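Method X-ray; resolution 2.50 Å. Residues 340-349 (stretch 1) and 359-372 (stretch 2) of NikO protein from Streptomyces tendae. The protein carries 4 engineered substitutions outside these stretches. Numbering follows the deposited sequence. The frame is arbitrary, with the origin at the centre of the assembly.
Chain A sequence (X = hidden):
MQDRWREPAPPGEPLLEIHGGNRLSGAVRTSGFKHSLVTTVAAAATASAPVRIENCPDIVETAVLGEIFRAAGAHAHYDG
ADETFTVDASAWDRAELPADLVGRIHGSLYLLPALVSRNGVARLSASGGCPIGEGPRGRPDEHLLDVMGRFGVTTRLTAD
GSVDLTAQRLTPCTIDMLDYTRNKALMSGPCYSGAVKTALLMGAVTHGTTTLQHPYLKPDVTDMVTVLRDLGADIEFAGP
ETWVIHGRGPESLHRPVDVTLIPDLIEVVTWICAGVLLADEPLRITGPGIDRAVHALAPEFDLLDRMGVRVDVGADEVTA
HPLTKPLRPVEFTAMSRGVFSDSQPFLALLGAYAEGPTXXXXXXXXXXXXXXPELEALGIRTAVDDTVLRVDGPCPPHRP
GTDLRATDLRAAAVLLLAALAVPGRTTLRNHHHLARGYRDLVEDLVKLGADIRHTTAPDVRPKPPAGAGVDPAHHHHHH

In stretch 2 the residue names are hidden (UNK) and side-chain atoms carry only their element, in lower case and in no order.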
# COMPACT_ATOMS: atom_id res chain seq x y z
N PHE A 340 0.57 -10.79 -6.20
CA PHE A 340 1.18 -10.83 -7.52
C PHE A 340 0.81 -9.61 -8.35
O PHE A 340 -0.25 -9.01 -8.17
CB PHE A 340 0.75 -12.10 -8.27
CG PHE A 340 1.58 -13.30 -7.95
CD1 PHE A 340 2.87 -13.43 -8.43
CD2 PHE A 340 1.06 -14.32 -7.16
CE1 PHE A 340 3.63 -14.54 -8.14
CE2 PHE A 340 1.82 -15.44 -6.86
CZ PHE A 340 3.10 -15.55 -7.35
N SER A 341 1.70 -9.24 -9.26
CA SER A 341 1.45 -8.11 -10.15
C SER A 341 0.39 -8.47 -11.18
O SER A 341 -0.36 -7.62 -11.64
CB SER A 341 2.75 -7.69 -10.84
OG SER A 341 2.63 -6.41 -11.42
N ASP A 342 0.34 -9.75 -11.53
CA ASP A 342 -0.62 -10.24 -12.52
C ASP A 342 -2.02 -10.39 -11.94
O ASP A 342 -3.00 -10.47 -12.69
CB ASP A 342 -0.15 -11.59 -13.09
CG ASP A 342 1.08 -11.45 -13.97
OD1 ASP A 342 1.19 -10.43 -14.68
OD2 ASP A 342 1.92 -12.37 -13.95
N SER A 343 -2.11 -10.42 -10.62
CA SER A 343 -3.40 -10.58 -9.95
C SER A 343 -4.14 -9.25 -9.83
O SER A 343 -5.37 -9.21 -9.77
CB SER A 343 -3.20 -11.19 -8.56
OG SER A 343 -2.57 -12.45 -8.64
N GLN A 344 -3.37 -8.16 -9.81
CA GLN A 344 -3.92 -6.82 -9.63
C GLN A 344 -5.01 -6.37 -10.63
O GLN A 344 -5.99 -5.75 -10.21
CB GLN A 344 -2.77 -5.80 -9.55
CG GLN A 344 -2.95 -4.56 -10.40
CD GLN A 344 -1.75 -4.29 -11.28
OE1 GLN A 344 -1.88 -4.00 -12.46
NE2 GLN A 344 -0.56 -4.39 -10.69
N PRO A 345 -4.86 -6.68 -11.93
CA PRO A 345 -5.93 -6.24 -12.85
C PRO A 345 -7.29 -6.86 -12.55
O PRO A 345 -8.32 -6.21 -12.71
CB PRO A 345 -5.43 -6.72 -14.22
CG PRO A 345 -3.95 -6.79 -14.07
CD PRO A 345 -3.72 -7.25 -12.67
N PHE A 346 -7.29 -8.11 -12.10
CA PHE A 346 -8.54 -8.80 -11.79
C PHE A 346 -9.15 -8.28 -10.49
O PHE A 346 -10.36 -8.28 -10.31
CB PHE A 346 -8.31 -10.31 -11.71
CG PHE A 346 -7.68 -10.88 -12.95
CD1 PHE A 346 -8.45 -11.15 -14.07
CD2 PHE A 346 -6.33 -11.15 -12.99
CE1 PHE A 346 -7.87 -11.67 -15.21
CE2 PHE A 346 -5.74 -11.67 -14.12
CZ PHE A 346 -6.51 -11.94 -15.24
N LEU A 347 -8.29 -7.84 -9.58
CA LEU A 347 -8.74 -7.25 -8.33
C LEU A 347 -9.30 -5.85 -8.58
O LEU A 347 -10.17 -5.38 -7.85
CB LEU A 347 -7.59 -7.19 -7.32
CG LEU A 347 -7.01 -8.56 -6.94
CD1 LEU A 347 -5.79 -8.40 -6.05
CD2 LEU A 347 -8.07 -9.41 -6.26
N ALA A 348 -8.79 -5.20 -9.62
CA ALA A 348 -9.28 -3.88 -10.01
C ALA A 348 -10.70 -3.99 -10.55
O ALA A 348 -11.54 -3.14 -10.27
CB ALA A 348 -8.36 -3.27 -11.06
N LEU A 349 -10.96 -5.04 -11.31
CA LEU A 349 -12.29 -5.28 -11.86
C LEU A 349 -13.28 -5.59 -10.75
O LEU A 349 -14.43 -5.15 -10.78
CB LEU A 349 -12.25 -6.43 -12.88
CG LEU A 349 -13.58 -6.80 -13.53
CD1 LEU A 349 -14.23 -5.58 -14.18
CD2 LEU A 349 -13.38 -7.91 -14.55
N UNK A 359 -7.72 1.25 -3.80
CA UNK A 359 -6.41 1.79 -4.10
C UNK A 359 -5.41 0.67 -4.39
O UNK A 359 -5.18 -0.19 -3.54
c UNK A 359 -8.55 5.89 -1.94
c UNK A 359 -6.69 5.05 -3.19
c UNK A 359 -7.85 3.62 -1.67
c UNK A 359 -5.90 2.66 -2.96
c UNK A 359 -6.83 3.80 -2.60
c UNK A 359 -7.54 6.09 -2.86
o UNK A 359 -9.40 6.92 -1.61
c UNK A 359 -8.71 4.65 -1.34
N UNK A 360 -4.84 0.69 -5.58
CA UNK A 360 -3.89 -0.35 -5.99
C UNK A 360 -2.52 0.25 -6.30
O UNK A 360 -2.39 1.11 -7.17
c UNK A 360 -6.34 -2.53 -8.09
c UNK A 360 -3.37 -2.15 -7.66
c UNK A 360 -4.40 -1.12 -7.22
c UNK A 360 -5.74 -1.78 -6.92
N UNK A 361 -1.50 -0.21 -5.58
CA UNK A 361 -0.14 0.27 -5.80
C UNK A 361 0.74 -0.82 -6.39
O UNK A 361 0.80 -1.94 -5.86
c UNK A 361 0.47 0.80 -4.51
n UNK A 361 3.26 5.59 -3.41
n UNK A 361 1.28 4.59 -2.84
c UNK A 361 2.33 2.04 -3.39
n UNK A 361 3.05 3.30 -3.53
c UNK A 361 2.53 4.49 -3.26
c UNK A 361 1.74 1.59 -4.72
N UNK A 362 1.43 -0.49 -7.47
CA UNK A 362 2.34 -1.43 -8.13
C UNK A 362 3.77 -1.24 -7.63
O UNK A 362 4.34 -0.16 -7.75
o UNK A 362 3.97 -4.26 -9.89
c UNK A 362 3.31 -2.03 -10.41
c UNK A 362 3.05 -3.52 -10.33
o UNK A 362 1.95 -3.96 -10.70
c UNK A 362 2.28 -1.23 -9.64
N UNK A 363 4.34 -2.30 -7.08
CA UNK A 363 5.70 -2.23 -6.54
C UNK A 363 6.63 -3.28 -7.15
O UNK A 363 7.66 -3.62 -6.57
c UNK A 363 5.67 -2.37 -5.02
N UNK A 364 6.26 -3.78 -8.32
CA UNK A 364 7.11 -4.73 -9.05
C UNK A 364 7.33 -4.27 -10.48
O UNK A 364 8.42 -3.83 -10.84
c UNK A 364 6.29 -6.64 -7.63
c UNK A 364 6.50 -6.15 -9.05
c UNK A 364 7.40 -7.11 -9.82
N UNK A 365 6.28 -4.37 -11.30
CA UNK A 365 6.38 -3.98 -12.71
C UNK A 365 5.75 -2.63 -12.98
O UNK A 365 4.54 -2.53 -13.23
c UNK A 365 6.53 -6.32 -13.66
c UNK A 365 10.24 -7.54 -15.15
c UNK A 365 5.75 -5.05 -13.61
c UNK A 365 7.82 -6.51 -14.24
c UNK A 365 8.17 -7.86 -14.05
n UNK A 365 7.14 -8.46 -13.38
c UNK A 365 8.72 -5.66 -14.91
c UNK A 365 9.38 -8.39 -14.50
c UNK A 365 9.91 -6.19 -15.36
c UNK A 365 6.16 -7.52 -13.14
N UNK A 366 6.57 -1.59 -12.93
CA UNK A 366 6.14 -0.23 -13.22
C UNK A 366 5.43 -0.13 -14.56
O UNK A 366 5.79 -0.82 -15.52
o UNK A 366 6.61 1.95 -10.85
c UNK A 366 7.36 0.69 -13.23
c UNK A 366 6.37 2.59 -11.90
c UNK A 366 7.03 2.15 -13.20
o UNK A 366 5.62 3.58 -11.94
N UNK A 367 4.41 0.73 -14.62
CA UNK A 367 3.68 0.98 -15.86
C UNK A 367 3.01 -0.25 -16.46
O UNK A 367 3.31 -0.64 -17.59
c UNK A 367 4.90 3.06 -16.67
c UNK A 367 4.12 4.16 -16.76
c UNK A 367 4.60 1.62 -16.92
c UNK A 367 6.12 4.81 -16.13
n UNK A 367 6.15 3.50 -16.27
n UNK A 367 4.90 5.24 -16.42
N UNK A 368 2.11 -0.87 -15.70
CA UNK A 368 1.28 -1.93 -16.26
C UNK A 368 -0.20 -1.75 -15.88
O UNK A 368 -0.91 -2.71 -15.57
c UNK A 368 1.75 -3.67 -14.41
c UNK A 368 1.79 -3.33 -15.89
c UNK A 368 1.28 -7.37 -14.77
c UNK A 368 2.13 -5.13 -14.20
n UNK A 368 1.17 -6.05 -14.80
n UNK A 368 0.36 -8.13 -15.35
n UNK A 368 2.32 -7.94 -14.16
N UNK A 369 -0.64 -0.50 -15.92
CA UNK A 369 -2.05 -0.18 -15.75
C UNK A 369 -2.63 0.18 -17.11
O UNK A 369 -3.51 1.03 -17.22
c UNK A 369 -1.85 0.66 -13.36
c UNK A 369 -1.85 -0.88 -11.51
c UNK A 369 -2.22 0.99 -14.78
c UNK A 369 -2.19 -0.57 -12.81
c UNK A 369 -0.81 1.26 -11.28
c UNK A 369 -1.15 1.56 -12.58
c UNK A 369 -1.16 0.04 -10.74
N UNK A 370 -2.12 -0.47 -18.15
CA UNK A 370 -2.55 -0.21 -19.52
C UNK A 370 -3.96 -0.69 -19.81
O UNK A 370 -4.53 -0.36 -20.84
N UNK A 371 -4.51 -1.49 -18.90
CA UNK A 371 -5.87 -1.98 -19.04
C UNK A 371 -6.88 -0.93 -18.59
O UNK A 371 -8.05 -0.97 -18.98
c UNK A 371 -4.23 -3.19 -14.92
c UNK A 371 -4.49 -3.33 -16.27
c UNK A 371 -5.24 -2.84 -14.05
c UNK A 371 -5.77 -3.12 -16.77
c UNK A 371 -6.78 -2.78 -15.88
c UNK A 371 -6.52 -2.64 -14.53
c UNK A 371 -6.06 -3.28 -18.24
N UNK A 372 -6.42 -0.00 -17.76
CA UNK A 372 -7.29 1.02 -17.16
C UNK A 372 -8.05 1.91 -18.15
O UNK A 372 -9.26 2.10 -17.99
c UNK A 372 -6.51 1.86 -16.14

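Position 359 carries one carbon leading to a six-carbon ring that bears an oxygen; this is a tyrosine, Tyr359, and its side chain is out of reach of stretch 1. Position 360 has four carbons, forked at the first, with one arm two carbons long. Only isoleucine branches this way. The short arm lies 3.7 Å from Gln344 CG and the end of the long arm 3.7 Å from Ala348 CB; this is Ile360, with CG2 and CD1 as the two atoms concerned, and it points toward stretch 1.

At 361, three carbons, a nitrogen and a carbon holding two further nitrogens spell out a guanidinium. Arg361 points away and makes no contact. Position 362 has three carbons, the last carrying two oxygens. One of these oxygens lies 2.6 Å from Ser341 OG and 2.5 Å from Gln344 NE2. Two terminal oxygens and no nitrogen make a carboxylate, and three carbons make it glutamate: Glu362. Its OE1 accepts hydrogen bonds from both Ser341 OG and Gln344 NE2.

Position 363 has a single carbon and is Ala363, clear of stretch 1. Position 364 has one carbon carrying two more, the pattern of valine, and its CB comes within 4.4 Å of Ser341 CB; this is Val364. Position 365 has one carbon followed by fused five- and six-membered rings holding eight carbons and one nitrogen, which only tryptophan supplies. Ser341 OG sits at the ring edge, 4.0 Å from CB of 365; this is Trp365. The backbone N atoms of Val364 and Trp365 both donate to Glu362 OE2, at 2.8 and 2.7 Å.

Position 366 repeats the three-carbon, two-oxygen pattern: Glu366, pointing away and poorly ordered. Position 367 has one carbon and a five-membered ring of three carbons and two nitrogens; His367 is exposed and also poorly ordered. Position 368 has three carbons, a nitrogen, then a carbon carrying two more nitrogens, one of them 2.5 Å from Asp342 OD1; this is Arg368. It reaches Asp342 OD1 with NH2 at 2.5 Å and NH1 at 2.8 Å, a salt bridge with N-H...acceptor angles of 147° and 133°. Ser341 O lies over one face of the guanidinium.

Position 369 has one carbon and a six-carbon ring without oxygen, one ring carbon 3.3 Å from Gln344 OE1; this is Phe369, and that carbon is CE1. Position 370 lacks side-chain atoms and is Gly370, inside the type I turn from Phe369 to 372. Position 371 has one carbon and a six-carbon ring without oxygen, with Pro345 CB 3.9 Å from the ring centroid and 16° off the normal; this is Phe371, and the approach is a CH-pi contact over the face. Position 372, with one carbon, is Ala372; its N closes the turn onto Phe369 O at 3.1 Å.

The contact thus joins two regimes. Ser341 and Gln344 donate to Glu362 OE1, and Asp342 forms the salt bridge with Arg368, while Pro345 and Ala348 pack against Phe371, and Ala348 also against Ile360. The axes of the helix in stretch 1 and the strand in stretch 2 run nearly antiparallel, at 169°, and come within 9.8 Å of each other, and 525 Å² is buried in all.

Stretch 2 359-372: YIREAVWEHRFGFA
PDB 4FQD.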